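Long-range contact in glycoside hydrolase family 12 (Spirochaeta thermophila, PDB 5LU3), which probably acts as a cellulase, of which this chain is the carbohydrate-binding module, a CBM64 domain that carries calcium: residues A[17-23]-A[67-73]. Numbering follows the deposited sequence.
Sequences EYLWKTD and YWYIHYK
Neighbouring antiparallel strands, 17-22 and 68-73, form a ladder in one of the two facing sheets of the beta-sandwich of this CBM64 module, axes 4.7 Å apart and N-to-C directions at 165°. Both are extended, and Tyr18-Tyr72, Trp20-Ile70 and Thr22-Trp68 are the hydrogen-bonded pairs, each closed by two N-to-O bonds of 2.8 to 3.0 Å; Glu17-Lys73, Leu19-His71 and Lys21-Tyr69 are the non-hydrogen-bonded ones. On the face of Trp20, Ile70 and Tyr72, which packs into the core between the sheets against Val81 and Met83 of strand 80-85, bulky rings interlock. Trp20 (chi1 m) leans across the pairing so that CZ3 sits 3.5 Å from Tyr72 CB and CH2 lies over one face of the Tyr72 ring; Ile70 CG2 fills the space at the indole edge, 3.9 Å from Trp20 CE3. Tyr18 closes the aromatic cluster, its CD2 3.7 Å from Tyr72 CD1. On the other face, Leu19 CD2 packs 3.8 Å from His71 CG, and a water joins Lys21 NZ and Tyr69 OH, 2.9 Å from each; Tyr69 OH is also hydrogen-bonded to Asp65 OD2. Where strand 17-22 ends and strand 68-73 begins, the Tyr67 ring receives Asp23 CB over its face (CH-pi, 3.7 Å to the centroid), while Asp23 OD1 and Asp24 bind calcium. At the far end Glu17, chi1 and chi2 both t, reaches diagonally from its partner Lys73 to His71, whose NE2 donates to Glu17 OE2 at 2.7 Å.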
ATOM      1  N   GLU A  17       9.046   8.849  -5.434  1.00 15.17           N
ATOM      2  CA  GLU A  17       7.949   9.249  -4.572  1.00 13.72           C
ATOM      3  C   GLU A  17       6.703   9.285  -5.421  1.00 13.68           C
ATOM      4  O   GLU A  17       6.663   9.979  -6.437  1.00 15.69           O
ATOM      5  CB  GLU A  17       8.223  10.643  -3.996  1.00 16.81           C
ATOM      6  CG  GLU A  17       7.259  11.034  -2.889  1.00 17.34           C
ATOM      7  CD  GLU A  17       7.786  12.126  -1.960  1.00 22.33           C
ATOM      8  OE1 GLU A  17       8.887  12.689  -2.182  1.00 25.62           O
ATOM      9  OE2 GLU A  17       7.085  12.402  -0.982  1.00 28.43           O
ATOM     10  N   TYR A  18       5.705   8.510  -5.005  1.00 11.42           N
ATOM     11  CA  TYR A  18       4.532   8.222  -5.809  1.00 11.88           C
ATOM     12  C   TYR A  18       3.275   8.300  -4.974  1.00 11.65           C
ATOM     13  O   TYR A  18       3.280   8.016  -3.764  1.00 11.91           O
ATOM     14  CB  TYR A  18       4.622   6.842  -6.496  1.00 13.80           C
ATOM     15  CG  TYR A  18       5.897   6.698  -7.275  1.00 16.24           C
ATOM     16  CD1 TYR A  18       6.103   7.419  -8.441  1.00 19.22           C
ATOM     17  CD2 TYR A  18       6.948   5.947  -6.783  1.00 16.25           C
ATOM     18  CE1 TYR A  18       7.314   7.331  -9.140  1.00 21.69           C
ATOM     19  CE2 TYR A  18       8.157   5.871  -7.454  1.00 19.22           C
ATOM     20  CZ  TYR A  18       8.340   6.555  -8.619  1.00 19.02           C
ATOM     21  OH  TYR A  18       9.560   6.478  -9.263  1.00 25.21           O
ATOM     22  N   LEU A  19       2.189   8.649  -5.655  1.00 12.38           N
ATOM     23  CA  LEU A  19       0.837   8.705  -5.064  1.00 11.35           C
ATOM     24  C   LEU A  19      -0.070   7.773  -5.855  1.00 11.94           C
ATOM     25  O   LEU A  19      -0.230   7.949  -7.064  1.00 12.45           O
ATOM     26  CB  LEU A  19       0.299  10.127  -5.123  1.00 13.02           C
ATOM     27  CG  LEU A  19       1.140  11.176  -4.422  1.00 14.64           C
ATOM     28  CD1 LEU A  19       0.548  12.553  -4.662  1.00 17.28           C
ATOM     29  CD2 LEU A  19       1.232  10.879  -2.939  1.00 15.86           C
ATOM     30  N   TRP A  20      -0.697   6.815  -5.167  1.00 11.11           N
ATOM     31  CA  TRP A  20      -1.590   5.852  -5.817  1.00 10.88           C
ATOM     32  C   TRP A  20      -2.899   5.826  -5.054  1.00 10.06           C
ATOM     33  O   TRP A  20      -2.919   6.096  -3.865  1.00 11.54           O
ATOM     34  CB  TRP A  20      -1.030   4.448  -5.814  1.00 11.92           C
ATOM     35  CG  TRP A  20       0.276   4.305  -6.508  1.00 13.08           C
ATOM     36  CD1 TRP A  20       0.563   4.651  -7.776  1.00 16.13           C
ATOM     37  CD2 TRP A  20       1.495   3.839  -5.934  1.00 12.52           C
ATOM     38  NE1 TRP A  20       1.873   4.373  -8.058  1.00 16.76           N
ATOM     39  CE2 TRP A  20       2.468   3.870  -6.938  1.00 14.15           C
ATOM     40  CE3 TRP A  20       1.847   3.357  -4.670  1.00 13.97           C
ATOM     41  CZ2 TRP A  20       3.806   3.450  -6.707  1.00 15.74           C
ATOM     42  CZ3 TRP A  20       3.161   2.924  -4.457  1.00 14.26           C
ATOM     43  CH2 TRP A  20       4.103   2.980  -5.474  1.00 16.28           C
ATOM     44  N   LYS A  21      -3.976   5.438  -5.729  1.00 10.53           N
ATOM     45  CA  LYS A  21      -5.224   5.189  -5.034  1.00 10.72           C
ATOM     46  C   LYS A  21      -5.864   3.930  -5.561  1.00 10.03           C
ATOM     47  O   LYS A  21      -5.644   3.553  -6.703  1.00 11.99           O
ATOM     48  CB  LYS A  21      -6.178   6.387  -5.111  1.00 11.62           C
ATOM     49  CG  LYS A  21      -6.705   6.698  -6.489  1.00 12.88           C
ATOM     50  CD  LYS A  21      -7.594   7.923  -6.510  1.00 14.94           C
ATOM     51  CE  LYS A  21      -8.065   8.192  -7.933  1.00 18.49           C
ATOM     52  NZ  LYS A  21      -8.884   9.412  -8.015  1.00 21.13           N
ATOM     53  N   THR A  22      -6.645   3.280  -4.710  1.00 10.09           N
ATOM     54  CA  THR A  22      -7.375   2.095  -5.095  1.00 10.85           C
ATOM     55  C   THR A  22      -8.614   1.977  -4.259  1.00  9.82           C
ATOM     56  O   THR A  22      -8.650   2.433  -3.126  1.00  9.72           O
ATOM     57  CB  THR A  22      -6.494   0.822  -4.958  1.00 10.88           C
ATOM     58  OG1 THR A  22      -7.175  -0.318  -5.459  1.00 12.97           O
ATOM     59  CG2 THR A  22      -6.061   0.565  -3.525  1.00 11.21           C
ATOM     60  N   ASP A  23      -9.619   1.301  -4.795  1.00 10.97           N
ATOM     61  CA  ASP A  23     -10.766   0.914  -3.988  1.00 11.98           C
ATOM     62  C   ASP A  23     -10.811  -0.603  -3.767  1.00 11.13           C
ATOM     63  O   ASP A  23     -11.877  -1.119  -3.426  1.00 12.94           O
ATOM     64  CB  ASP A  23     -12.082   1.462  -4.541  1.00 13.60           C
ATOM     65  CG  ASP A  23     -12.480   0.859  -5.859  1.00 15.73           C
ATOM     66  OD1 ASP A  23     -11.680   0.131  -6.449  1.00 17.97           O
ATOM     67  OD2 ASP A  23     -13.630   1.110  -6.321  1.00 23.23           O
ATOM     68  N   TYR A  67     -12.040   4.829  -0.748  1.00 10.36           N
ATOM     69  CA  TYR A  67     -10.750   4.611  -1.361  1.00  9.52           C
ATOM     70  C   TYR A  67      -9.621   4.571  -0.348  1.00  9.39           C
ATOM     71  O   TYR A  67      -9.727   5.023   0.782  1.00  9.59           O
ATOM     72  CB  TYR A  67     -10.456   5.713  -2.409  1.00 10.49           C
ATOM     73  CG  TYR A  67     -10.993   5.380  -3.778  1.00 12.49           C
ATOM     74  CD1 TYR A  67     -12.343   5.457  -4.077  1.00 14.24           C
ATOM     75  CD2 TYR A  67     -10.137   5.002  -4.787  1.00 12.69           C
ATOM     76  CE1 TYR A  67     -12.804   5.126  -5.353  1.00 16.89           C
ATOM     77  CE2 TYR A  67     -10.567   4.670  -6.033  1.00 16.60           C
ATOM     78  CZ  TYR A  67     -11.890   4.722  -6.323  1.00 17.37           C
ATOM     79  OH  TYR A  67     -12.302   4.365  -7.595  1.00 23.25           O
ATOM     80  N   TRP A  68      -8.507   4.008  -0.817  1.00  8.87           N
ATOM     81  CA  TRP A  68      -7.248   4.010  -0.089  1.00  8.67           C
ATOM     82  C   TRP A  68      -6.248   4.850  -0.879  1.00  9.07           C
ATOM     83  O   TRP A  68      -5.955   4.538  -2.036  1.00 10.66           O
ATOM     84  CB  TRP A  68      -6.736   2.564   0.143  1.00  9.52           C
ATOM     85  CG  TRP A  68      -7.585   1.816   1.128  1.00  8.87           C
ATOM     86  CD1 TRP A  68      -7.360   1.690   2.452  1.00  8.99           C
ATOM     87  CD2 TRP A  68      -8.795   1.122   0.862  1.00  9.20           C
ATOM     88  NE1 TRP A  68      -8.344   0.947   3.046  1.00  9.46           N
ATOM     89  CE2 TRP A  68      -9.255   0.597   2.083  1.00  9.08           C
ATOM     90  CE3 TRP A  68      -9.537   0.891  -0.287  1.00  9.94           C
ATOM     91  CZ2 TRP A  68     -10.434  -0.156   2.177  1.00 10.16           C
ATOM     92  CZ3 TRP A  68     -10.706   0.146  -0.188  1.00 10.74           C
ATOM     93  CH2 TRP A  68     -11.134  -0.363   1.033  1.00 10.23           C
ATOM     94  N   TYR A  69      -5.746   5.904  -0.232  1.00  9.21           N
ATOM     95  CA  TYR A  69      -4.810   6.866  -0.809  1.00  9.25           C
ATOM     96  C   TYR A  69      -3.429   6.607  -0.233  1.00  9.33           C
ATOM     97  O   TYR A  69      -3.221   6.724   0.975  1.00 10.33           O
ATOM     98  CB  TYR A  69      -5.280   8.292  -0.465  1.00  9.05           C
ATOM     99  CG  TYR A  69      -6.576   8.637  -1.157  1.00  9.60           C
ATOM    100  CD1 TYR A  69      -6.584   9.201  -2.432  1.00 10.72           C
ATOM    101  CD2 TYR A  69      -7.800   8.403  -0.555  1.00  9.76           C
ATOM    102  CE1 TYR A  69      -7.759   9.483  -3.079  1.00 11.54           C
ATOM    103  CE2 TYR A  69      -9.002   8.668  -1.230  1.00  9.33           C
ATOM    104  CZ  TYR A  69      -8.971   9.237  -2.486  1.00 10.53           C
ATOM    105  OH  TYR A  69     -10.138   9.537  -3.185  1.00 13.04           O
ATOM    106  N   ILE A  70      -2.515   6.213  -1.117  1.00 10.21           N
ATOM    107  CA  ILE A  70      -1.199   5.688  -0.737  1.00  9.65           C
ATOM    108  C   ILE A  70      -0.110   6.642  -1.181  1.00 10.13           C
ATOM    109  O   ILE A  70      -0.066   7.032  -2.348  1.00 11.53           O
ATOM    110  CB  ILE A  70      -0.988   4.327  -1.419  1.00 11.10           C
ATOM    111  CG1 ILE A  70      -2.122   3.353  -1.086  1.00 11.69           C
ATOM    112  CG2 ILE A  70       0.369   3.752  -1.040  1.00 12.35           C
ATOM    113  CD1 ILE A  70      -2.562   2.531  -2.247  1.00 13.26           C
ATOM    114  N   HIS A  71       0.767   6.976  -0.237  1.00  9.56           N
ATOM    115  CA  HIS A  71       1.952   7.772  -0.513  1.00 10.11           C
ATOM    116  C   HIS A  71       3.174   6.921  -0.223  1.00  9.78           C
ATOM    117  O   HIS A  71       3.358   6.450   0.889  1.00 10.71           O
ATOM    118  CB  HIS A  71       1.919   8.990   0.393  1.00 12.08           C
ATOM    119  CG  HIS A  71       3.053   9.939   0.215  1.00 14.50           C
ATOM    120  ND1 HIS A  71       3.219  11.000   1.064  1.00 18.75           N
ATOM    121  CD2 HIS A  71       4.106   9.982  -0.645  1.00 15.48           C
ATOM    122  CE1 HIS A  71       4.294  11.688   0.721  1.00 18.60           C
ATOM    123  NE2 HIS A  71       4.856  11.085  -0.307  1.00 17.19           N
ATOM    124  N   TYR A  72       3.965   6.694  -1.273  1.00  9.21           N
ATOM    125  CA  TYR A  72       5.185   5.878  -1.237  1.00  9.85           C
ATOM    126  C   TYR A  72       6.396   6.768  -1.443  1.00 10.40           C
ATOM    127  O   TYR A  72       6.395   7.633  -2.332  1.00 10.94           O
ATOM    128  CB  TYR A  72       5.124   4.891  -2.390  1.00  9.90           C
ATOM    129  CG  TYR A  72       6.342   4.051  -2.731  1.00 10.02           C
ATOM    130  CD1 TYR A  72       7.449   4.596  -3.394  1.00 10.51           C
ATOM    131  CD2 TYR A  72       6.367   2.687  -2.448  1.00 10.29           C
ATOM    132  CE1 TYR A  72       8.513   3.798  -3.779  1.00 11.11           C
ATOM    133  CE2 TYR A  72       7.453   1.879  -2.820  1.00 11.11           C
ATOM    134  CZ  TYR A  72       8.520   2.446  -3.488  1.00 10.57           C
ATOM    135  OH  TYR A  72       9.542   1.635  -3.887  1.00 12.75           O
ATOM    136  N   LYS A  73       7.454   6.522  -0.674  1.00 10.43           N
ATOM    137  CA  LYS A  73       8.753   7.127  -0.980  1.00 10.74           C
ATOM    138  C   LYS A  73       9.837   6.097  -0.641  1.00 11.79           C
ATOM    139  O   LYS A  73       9.845   5.517   0.464  1.00 12.10           O
ATOM    140  CB  LYS A  73       8.979   8.434  -0.213  1.00 11.44           C
ATOM    141  CG  LYS A  73      10.284   9.121  -0.600  1.00 12.39           C
ATOM    142  CD  LYS A  73      10.558  10.359   0.238  1.00 12.70           C
ATOM    143  CE  LYS A  73      11.823  11.070  -0.209  1.00 13.63           C
ATOM    144  NZ  LYS A  73      13.041  10.236  -0.012  1.00 13.59           N
TER
HETATM  145  O   HOH W   1     -10.943   9.097  -5.928  1.00 35.38           O